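Long-range contact in probable L,D-transpeptidase 3 (Mycobacterium tuberculosis, PDB 6D4K), which is a probable L,D-transpeptidase of cell wall biogenesis that may take part in anchoring proteins to peptidoglycan and reacts covalently with the beta-lactam faropenem: residues A[31-45]-A[102-116]. Numbering follows the deposited sequence.
Sequences VLPTRGQVVGVAHPV and LSVGSLSSDFKTGPA. With CA (calcium ion), chain B.
The pyrrolidine ring of P33 lies over one face of the F111 phenyl, its CG 3.8 Å from the ring centroid and 13° off the normal, a CH-pi contact suited to a flat aromatic. V39 CG2 instead comes obliquely to F111 CD1 at 3.6 Å. F111 CG sits between its own backbone N and carbonyl carbon (chi1 64°), which turns the ring to meet both; W94 adds an edge-to-face contact. V45 CG2 and L102 CD1 meet tip to tip at 3.9 Å, while V31 slides past L107, and V45 past V104, in opposite directions. These apolar branches pack together, with L107 at the exposed end.

Backbone bonds fix the P33, V39 and F111 end. The short strand 38-39 runs parallel to the edge of 107-113: K112 N bonds to Q37 O at 2.8 Å, and V39 N returns the bond to K112 O. G114 N reaches V39 O. Before the strand, the type II turn 34-37 presents G36 N to D110 O at 2.9 Å; G36 has the positive phi that glycine readily adopts. Q37 OE1 braces this turn by accepting the N-H of T34. R35, bent at chi3, sends NH2 to S108 O (3.0 Å, 135° at the hydrogen), with S109 OG over one guanidinium face. One water joins P33 O, S109 OG and, weakly, D110 O; a second joins the first two, weakly at the serine.

V38 O binds calcium together with four waters and D252 of the catalytic domain. The ion should draw electron density from this carbonyl and probably strengthen V39 N-H as a donor. G40, V41 and A42 also bond directly to residues 253-255. The chemistry thus joins an apolar core to a hydrogen-bonded edge strand whose calcium-bound carbonyl helps link the two domains.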
ATOM      1  N   VAL A  31      -1.252 -19.018  -6.989  1.00 18.73           N
ATOM      2  CA  VAL A  31      -1.834 -18.241  -5.911  1.00 18.81           C
ATOM      3  C   VAL A  31      -0.731 -17.439  -5.245  1.00 19.31           C
ATOM      4  O   VAL A  31       0.384 -17.944  -5.059  1.00 20.81           O
ATOM      5  CB  VAL A  31      -2.486 -19.181  -4.879  1.00 21.38           C
ATOM      6  CG1 VAL A  31      -2.734 -18.467  -3.568  1.00 22.54           C
ATOM      7  CG2 VAL A  31      -3.758 -19.745  -5.457  1.00 25.19           C
ATOM      8  N   LEU A  32      -1.046 -16.195  -4.874  1.00 18.09           N
ATOM      9  CA  LEU A  32      -0.194 -15.416  -3.975  1.00 19.33           C
ATOM     10  C   LEU A  32      -0.974 -15.231  -2.683  1.00 18.33           C
ATOM     11  O   LEU A  32      -2.196 -15.086  -2.724  1.00 18.64           O
ATOM     12  CB  LEU A  32       0.104 -14.032  -4.535  1.00 21.05           C
ATOM     13  CG  LEU A  32       0.862 -13.946  -5.855  1.00 25.75           C
ATOM     14  CD1 LEU A  32       1.009 -12.486  -6.231  1.00 25.99           C
ATOM     15  CD2 LEU A  32       2.213 -14.636  -5.749  1.00 31.08           C
ATOM     16  N   PRO A  33      -0.287 -15.206  -1.525  1.00 17.55           N
ATOM     17  CA  PRO A  33       1.151 -15.406  -1.297  1.00 16.70           C
ATOM     18  C   PRO A  33       1.655 -16.801  -1.722  1.00 18.04           C
ATOM     19  O   PRO A  33       0.886 -17.771  -1.670  1.00 19.25           O
ATOM     20  CB  PRO A  33       1.278 -15.240   0.227  1.00 18.88           C
ATOM     21  CG  PRO A  33       0.189 -14.340   0.584  1.00 18.10           C
ATOM     22  CD  PRO A  33      -0.965 -14.772  -0.292  1.00 17.54           C
ATOM     23  N   THR A  34       2.916 -16.882  -2.168  1.00 19.09           N
ATOM     24  CA  THR A  34       3.514 -18.179  -2.452  1.00 20.21           C
ATOM     25  C   THR A  34       3.722 -18.956  -1.153  1.00 17.63           C
ATOM     26  O   THR A  34       3.709 -18.395  -0.054  1.00 18.06           O
ATOM     27  CB  THR A  34       4.845 -18.036  -3.213  1.00 22.17           C
ATOM     28  OG1 THR A  34       5.832 -17.416  -2.380  1.00 23.86           O
ATOM     29  CG2 THR A  34       4.682 -17.216  -4.486  1.00 24.72           C
ATOM     30  N   ARG A  35       3.969 -20.258  -1.285  1.00 20.22           N
ATOM     31  CA  ARG A  35       4.142 -21.092  -0.102  1.00 20.71           C
ATOM     32  C   ARG A  35       5.341 -20.607   0.708  1.00 20.36           C
ATOM     33  O   ARG A  35       6.466 -20.530   0.197  1.00 23.12           O
ATOM     34  CB  ARG A  35       4.332 -22.552  -0.507  1.00 26.42           C
ATOM     35  CG  ARG A  35       4.336 -23.504   0.683  1.00 36.94           C
ATOM     36  CD  ARG A  35       4.567 -24.950   0.258  1.00 44.71           C
ATOM     37  NE  ARG A  35       3.562 -25.408  -0.700  1.00 52.34           N
ATOM     38  CZ  ARG A  35       2.394 -25.953  -0.367  1.00 56.66           C
ATOM     39  NH1 ARG A  35       2.075 -26.124   0.911  1.00 58.61           N
ATOM     40  NH2 ARG A  35       1.548 -26.335  -1.314  1.00 55.68           N
ATOM     41  N   GLY A  36       5.096 -20.255   1.965  1.00 19.26           N
ATOM     42  CA  GLY A  36       6.144 -19.822   2.858  1.00 21.27           C
ATOM     43  C   GLY A  36       6.573 -18.380   2.695  1.00 20.75           C
ATOM     44  O   GLY A  36       7.527 -17.959   3.358  1.00 23.54           O
ATOM     45  N   GLN A  37       5.914 -17.614   1.833  1.00 18.37           N
ATOM     46  CA  GLN A  37       6.252 -16.212   1.642  1.00 16.98           C
ATOM     47  C   GLN A  37       5.981 -15.429   2.921  1.00 16.21           C
ATOM     48  O   GLN A  37       5.031 -15.724   3.654  1.00 17.48           O
ATOM     49  CB  GLN A  37       5.417 -15.635   0.502  1.00 15.88           C
ATOM     50  CG  GLN A  37       5.903 -14.267  -0.002  1.00 16.27           C
ATOM     51  CD  GLN A  37       5.045 -13.675  -1.107  1.00 16.32           C
ATOM     52  OE1 GLN A  37       4.215 -14.355  -1.699  1.00 17.49           O
ATOM     53  NE2 GLN A  37       5.248 -12.399  -1.391  1.00 18.15           N
ATOM     54  N   VAL A  38       6.836 -14.439   3.194  1.00 18.09           N
ATOM     55  CA  VAL A  38       6.658 -13.513   4.307  1.00 16.58           C
ATOM     56  C   VAL A  38       6.023 -12.240   3.767  1.00 15.30           C
ATOM     57  O   VAL A  38       6.597 -11.575   2.891  1.00 16.23           O
ATOM     58  CB  VAL A  38       7.994 -13.201   4.998  1.00 19.61           C
ATOM     59  CG1 VAL A  38       7.755 -12.221   6.145  1.00 23.07           C
ATOM     60  CG2 VAL A  38       8.651 -14.478   5.489  1.00 19.60           C
ATOM     61  N   VAL A  39       4.842 -11.894   4.293  1.00 15.72           N
ATOM     62  CA  VAL A  39       4.046 -10.792   3.766  1.00 15.96           C
ATOM     63  C   VAL A  39       3.540  -9.886   4.892  1.00 14.04           C
ATOM     64  O   VAL A  39       3.470 -10.276   6.064  1.00 14.41           O
ATOM     65  CB  VAL A  39       2.856 -11.289   2.904  1.00 14.86           C
ATOM     66  CG1 VAL A  39       3.366 -12.160   1.747  1.00 16.12           C
ATOM     67  CG2 VAL A  39       1.801 -12.027   3.776  1.00 16.57           C
ATOM     68  N   GLY A  40       3.165  -8.659   4.519  1.00 14.57           N
ATOM     69  CA  GLY A  40       2.508  -7.736   5.429  1.00 14.92           C
ATOM     70  C   GLY A  40       1.095  -8.185   5.774  1.00 15.34           C
ATOM     71  O   GLY A  40       0.498  -9.064   5.154  1.00 15.57           O
ATOM     72  N   VAL A  41       0.535  -7.526   6.792  1.00 15.17           N
ATOM     73  CA  VAL A  41      -0.626  -8.075   7.499  1.00 15.83           C
ATOM     74  C   VAL A  41      -1.958  -7.822   6.813  1.00 15.57           C
ATOM     75  O   VAL A  41      -2.993  -8.265   7.320  1.00 17.86           O
ATOM     76  CB  VAL A  41      -0.697  -7.680   8.991  1.00 17.08           C
ATOM     77  CG1 VAL A  41       0.509  -8.211   9.742  1.00 17.78           C
ATOM     78  CG2 VAL A  41      -0.820  -6.179   9.150  1.00 17.26           C
ATOM     79  N   ALA A  42      -1.976  -7.156   5.659  1.00 15.28           N
ATOM     80  CA  ALA A  42      -3.199  -7.043   4.874  1.00 16.84           C
ATOM     81  C   ALA A  42      -3.038  -7.653   3.486  1.00 16.16           C
ATOM     82  O   ALA A  42      -3.800  -7.320   2.571  1.00 17.01           O
ATOM     83  CB  ALA A  42      -3.694  -5.597   4.788  1.00 18.76           C
ATOM     84  N   HIS A  43      -2.084  -8.560   3.304  1.00 14.50           N
ATOM     85  CA  HIS A  43      -1.819  -9.063   1.959  1.00 15.42           C
ATOM     86  C   HIS A  43      -3.040  -9.811   1.423  1.00 14.95           C
ATOM     87  O   HIS A  43      -3.561 -10.701   2.103  1.00 15.94           O
ATOM     88  CB  HIS A  43      -0.594  -9.978   1.933  1.00 15.47           C
ATOM     89  CG  HIS A  43      -0.003 -10.160   0.555  1.00 14.99           C
ATOM     90  ND1 HIS A  43      -0.670 -10.811  -0.461  1.00 14.48           N
ATOM     91  CD2 HIS A  43       1.191  -9.776   0.032  1.00 14.85           C
ATOM     92  CE1 HIS A  43       0.082 -10.813  -1.549  1.00 15.60           C
ATOM     93  NE2 HIS A  43       1.220 -10.200  -1.274  1.00 16.03           N
ATOM     94  N   PRO A  44      -3.514  -9.498   0.220  1.00 13.94           N
ATOM     95  CA  PRO A  44      -4.643 -10.244  -0.341  1.00 15.36           C
ATOM     96  C   PRO A  44      -4.226 -11.633  -0.802  1.00 14.47           C
ATOM     97  O   PRO A  44      -3.047 -11.962  -0.946  1.00 16.40           O
ATOM     98  CB  PRO A  44      -5.072  -9.376  -1.528  1.00 16.48           C
ATOM     99  CG  PRO A  44      -3.803  -8.672  -1.950  1.00 19.66           C
ATOM    100  CD  PRO A  44      -3.105  -8.366  -0.633  1.00 16.18           C
ATOM    101  N   VAL A  45      -5.229 -12.461  -1.050  1.00 14.87           N
ATOM    102  CA  VAL A  45      -5.025 -13.754  -1.686  1.00 14.35           C
ATOM    103  C   VAL A  45      -5.337 -13.577  -3.169  1.00 15.73           C
ATOM    104  O   VAL A  45      -6.475 -13.269  -3.541  1.00 17.27           O
ATOM    105  CB  VAL A  45      -5.878 -14.848  -1.037  1.00 16.12           C
ATOM    106  CG1 VAL A  45      -5.638 -16.163  -1.760  1.00 17.21           C
ATOM    107  CG2 VAL A  45      -5.537 -14.958   0.459  1.00 17.88           C
ATOM    108  N   LEU A 102      -3.681 -21.676   4.353  1.00 20.13           N
ATOM    109  CA  LEU A 102      -4.508 -21.180   3.270  1.00 23.10           C
ATOM    110  C   LEU A 102      -4.951 -22.351   2.407  1.00 24.15           C
ATOM    111  O   LEU A 102      -4.122 -23.161   1.978  1.00 27.03           O
ATOM    112  CB  LEU A 102      -3.698 -20.166   2.456  1.00 25.85           C
ATOM    113  CG  LEU A 102      -4.393 -19.383   1.369  1.00 24.61           C
ATOM    114  CD1 LEU A 102      -5.541 -18.568   1.939  1.00 26.34           C
ATOM    115  CD2 LEU A 102      -3.385 -18.469   0.738  1.00 21.61           C
ATOM    116  N   SER A 103      -6.254 -22.453   2.168  1.00 22.64           N
ATOM    117  CA  SER A 103      -6.787 -23.346   1.147  1.00 22.97           C
ATOM    118  C   SER A 103      -7.519 -22.501   0.118  1.00 21.94           C
ATOM    119  O   SER A 103      -8.287 -21.600   0.473  1.00 24.94           O
ATOM    120  CB  SER A 103      -7.719 -24.405   1.749  1.00 29.51           C
ATOM    121  OG  SER A 103      -6.983 -25.342   2.524  1.00 37.85           O
ATOM    122  N   VAL A 104      -7.265 -22.778  -1.156  1.00 22.22           N
ATOM    123  CA  VAL A 104      -7.939 -22.119  -2.263  1.00 22.39           C
ATOM    124  C   VAL A 104      -8.401 -23.242  -3.177  1.00 24.03           C
ATOM    125  O   VAL A 104      -7.577 -23.870  -3.853  1.00 26.15           O
ATOM    126  CB  VAL A 104      -7.006 -21.143  -3.001  1.00 21.16           C
ATOM    127  CG1 VAL A 104      -7.700 -20.525  -4.205  1.00 19.99           C
ATOM    128  CG2 VAL A 104      -6.487 -20.056  -2.041  1.00 23.64           C
ATOM    129  N   GLY A 105      -9.700 -23.534  -3.162  1.00 30.86           N
ATOM    130  CA  GLY A 105     -10.240 -24.624  -3.959  1.00 37.98           C
ATOM    131  C   GLY A 105      -9.461 -25.928  -3.876  1.00 45.12           C
ATOM    132  O   GLY A 105      -8.974 -26.436  -4.894  1.00 49.75           O
ATOM    133  N   SER A 106      -9.322 -26.455  -2.660  1.00 43.18           N
ATOM    134  CA  SER A 106      -8.621 -27.708  -2.371  1.00 47.03           C
ATOM    135  C   SER A 106      -7.100 -27.593  -2.451  1.00 46.26           C
ATOM    136  O   SER A 106      -6.394 -28.471  -1.945  1.00 49.23           O
ATOM    137  CB  SER A 106      -9.132 -28.877  -3.224  1.00 52.37           C
ATOM    138  OG  SER A 106      -8.458 -28.931  -4.471  1.00 55.17           O
ATOM    139  N   LEU A 107      -6.575 -26.533  -3.075  1.00 40.02           N
ATOM    140  CA  LEU A 107      -5.134 -26.304  -3.058  1.00 34.78           C
ATOM    141  C   LEU A 107      -4.735 -25.775  -1.689  1.00 32.25           C
ATOM    142  O   LEU A 107      -5.151 -24.682  -1.290  1.00 30.96           O
ATOM    143  CB  LEU A 107      -4.717 -25.317  -4.146  1.00 35.51           C
ATOM    144  CG  LEU A 107      -3.320 -24.698  -4.027  1.00 40.43           C
ATOM    145  CD1 LEU A 107      -2.229 -25.763  -3.863  1.00 42.85           C
ATOM    146  CD2 LEU A 107      -3.011 -23.785  -5.213  1.00 39.87           C
ATOM    147  N   SER A 108      -3.932 -26.550  -0.969  1.00 31.35           N
ATOM    148  CA  SER A 108      -3.502 -26.200   0.376  1.00 34.16           C
ATOM    149  C   SER A 108      -2.137 -25.533   0.329  1.00 30.76           C
ATOM    150  O   SER A 108      -1.236 -25.983  -0.384  1.00 32.30           O
ATOM    151  CB  SER A 108      -3.441 -27.444   1.264  1.00 41.70           C
ATOM    152  OG  SER A 108      -4.725 -28.030   1.393  1.00 46.64           O
ATOM    153  N   SER A 109      -1.996 -24.456   1.095  1.00 29.02           N
ATOM    154  CA  SER A 109      -0.769 -23.681   1.130  1.00 28.75           C
ATOM    155  C   SER A 109      -0.647 -23.043   2.505  1.00 25.60           C
ATOM    156  O   SER A 109      -1.506 -23.212   3.381  1.00 27.69           O
ATOM    157  CB  SER A 109      -0.775 -22.606   0.037  1.00 30.76           C
ATOM    158  OG  SER A 109       0.530 -22.124  -0.222  1.00 36.87           O
ATOM    159  N   ASP A 110       0.433 -22.304   2.690  1.00 23.16           N
ATOM    160  CA  ASP A 110       0.575 -21.483   3.879  1.00 20.81           C
ATOM    161  C   ASP A 110       1.525 -20.346   3.566  1.00 17.86           C
ATOM    162  O   ASP A 110       2.281 -20.388   2.596  1.00 20.98           O
ATOM    163  CB  ASP A 110       1.035 -22.286   5.109  1.00 26.75           C
ATOM    164  CG  ASP A 110       2.425 -22.912   4.946  1.00 40.78           C
ATOM    165  OD1 ASP A 110       3.346 -22.275   4.390  1.00 41.64           O
ATOM    166  OD2 ASP A 110       2.601 -24.061   5.406  1.00 52.38           O
ATOM    167  N   PHE A 111       1.480 -19.333   4.410  1.00 17.15           N
ATOM    168  CA  PHE A 111       2.387 -18.213   4.283  1.00 16.40           C
ATOM    169  C   PHE A 111       2.630 -17.668   5.675  1.00 16.11           C
ATOM    170  O   PHE A 111       2.002 -18.098   6.636  1.00 17.76           O
ATOM    171  CB  PHE A 111       1.884 -17.168   3.281  1.00 16.73           C
ATOM    172  CG  PHE A 111       0.597 -16.494   3.681  1.00 16.79           C
ATOM    173  CD1 PHE A 111       0.622 -15.343   4.464  1.00 17.77           C
ATOM    174  CD2 PHE A 111      -0.630 -16.987   3.249  1.00 18.74           C
ATOM    175  CE1 PHE A 111      -0.554 -14.685   4.804  1.00 17.96           C
ATOM    176  CE2 PHE A 111      -1.817 -16.344   3.595  1.00 18.13           C
ATOM    177  CZ  PHE A 111      -1.778 -15.183   4.373  1.00 17.53           C
ATOM    178  N   LYS A 112       3.551 -16.732   5.783  1.00 15.45           N
ATOM    179  CA  LYS A 112       3.929 -16.144   7.053  1.00 17.17           C
ATOM    180  C   LYS A 112       3.720 -14.646   6.997  1.00 15.40           C
ATOM    181  O   LYS A 112       3.903 -14.015   5.953  1.00 17.19           O
ATOM    182  CB  LYS A 112       5.396 -16.440   7.386  1.00 21.63           C
ATOM    183  CG  LYS A 112       5.633 -17.946   7.497  1.00 28.50           C
ATOM    184  CD  LYS A 112       6.511 -18.321   8.681  1.00 37.09           C
ATOM    185  CE  LYS A 112       7.409 -19.498   8.355  1.00 43.22           C
ATOM    186  NZ  LYS A 112       6.663 -20.621   7.722  1.00 46.45           N
ATOM    187  N   THR A 113       3.357 -14.077   8.137  1.00 17.02           N
ATOM    188  CA  THR A 113       3.263 -12.636   8.263  1.00 16.14           C
ATOM    189  C   THR A 113       4.413 -12.121   9.120  1.00 17.23           C
ATOM    190  O   THR A 113       4.821 -12.777  10.088  1.00 18.92           O
ATOM    191  CB  THR A 113       1.932 -12.219   8.885  1.00 17.72           C
ATOM    192  OG1 THR A 113       1.737 -12.927  10.113  1.00 19.35           O
ATOM    193  CG2 THR A 113       0.781 -12.534   7.929  1.00 18.59           C
ATOM    194  N   GLY A 114       4.934 -10.950   8.757  1.00 17.70           N
ATOM    195  CA  GLY A 114       5.892 -10.262   9.592  1.00 18.04           C
ATOM    196  C   GLY A 114       5.183  -9.389  10.611  1.00 17.66           C
ATOM    197  O   GLY A 114       4.037  -9.663  11.006  1.00 18.08           O
ATOM    198  N   PRO A 115       5.838  -8.313  11.046  1.00 19.10           N
ATOM    199  CA  PRO A 115       5.182  -7.376  11.967  1.00 18.64           C
ATOM    200  C   PRO A 115       4.052  -6.633  11.267  1.00 17.71           C
ATOM    201  O   PRO A 115       4.040  -6.469  10.041  1.00 18.88           O
ATOM    202  CB  PRO A 115       6.312  -6.416  12.356  1.00 20.06           C
ATOM    203  CG  PRO A 115       7.247  -6.456  11.178  1.00 22.38           C
ATOM    204  CD  PRO A 115       7.187  -7.861  10.648  1.00 20.14           C
ATOM    205  N   ALA A 116       3.102  -6.151  12.069  1.00 17.88           N
ATOM    206  CA  ALA A 116       2.034  -5.304  11.542  1.00 16.75           C
ATOM    207  C   ALA A 116       2.579  -3.891  11.438  1.00 17.18           C
ATOM    208  O   ALA A 116       2.698  -3.185  12.433  1.00 18.52           O
ATOM    209  CB  ALA A 116       0.800  -5.366  12.435  1.00 18.82           C
TER
HETATM  210 CA    CA B 301       7.495  -9.689   1.834  1.00 16.62          CA
HETATM  211  O   HOH W   1       0.449 -19.558   0.454  1.00 30.60           O
HETATM  212  O   HOH W   2       0.727 -20.457  -3.109  1.00 46.58           O
HETATM  213  O   HOH W   3       7.831 -11.403   0.202  1.00 18.38           O
HETATM  214  O   HOH W   4       8.493  -8.490  -0.092  1.00 17.56           O
HETATM  215  O   HOH W   5       5.424  -9.274   0.850  1.00 16.05           O
HETATM  216  O   HOH W   6       9.530 -10.019   2.715  1.00 20.87           O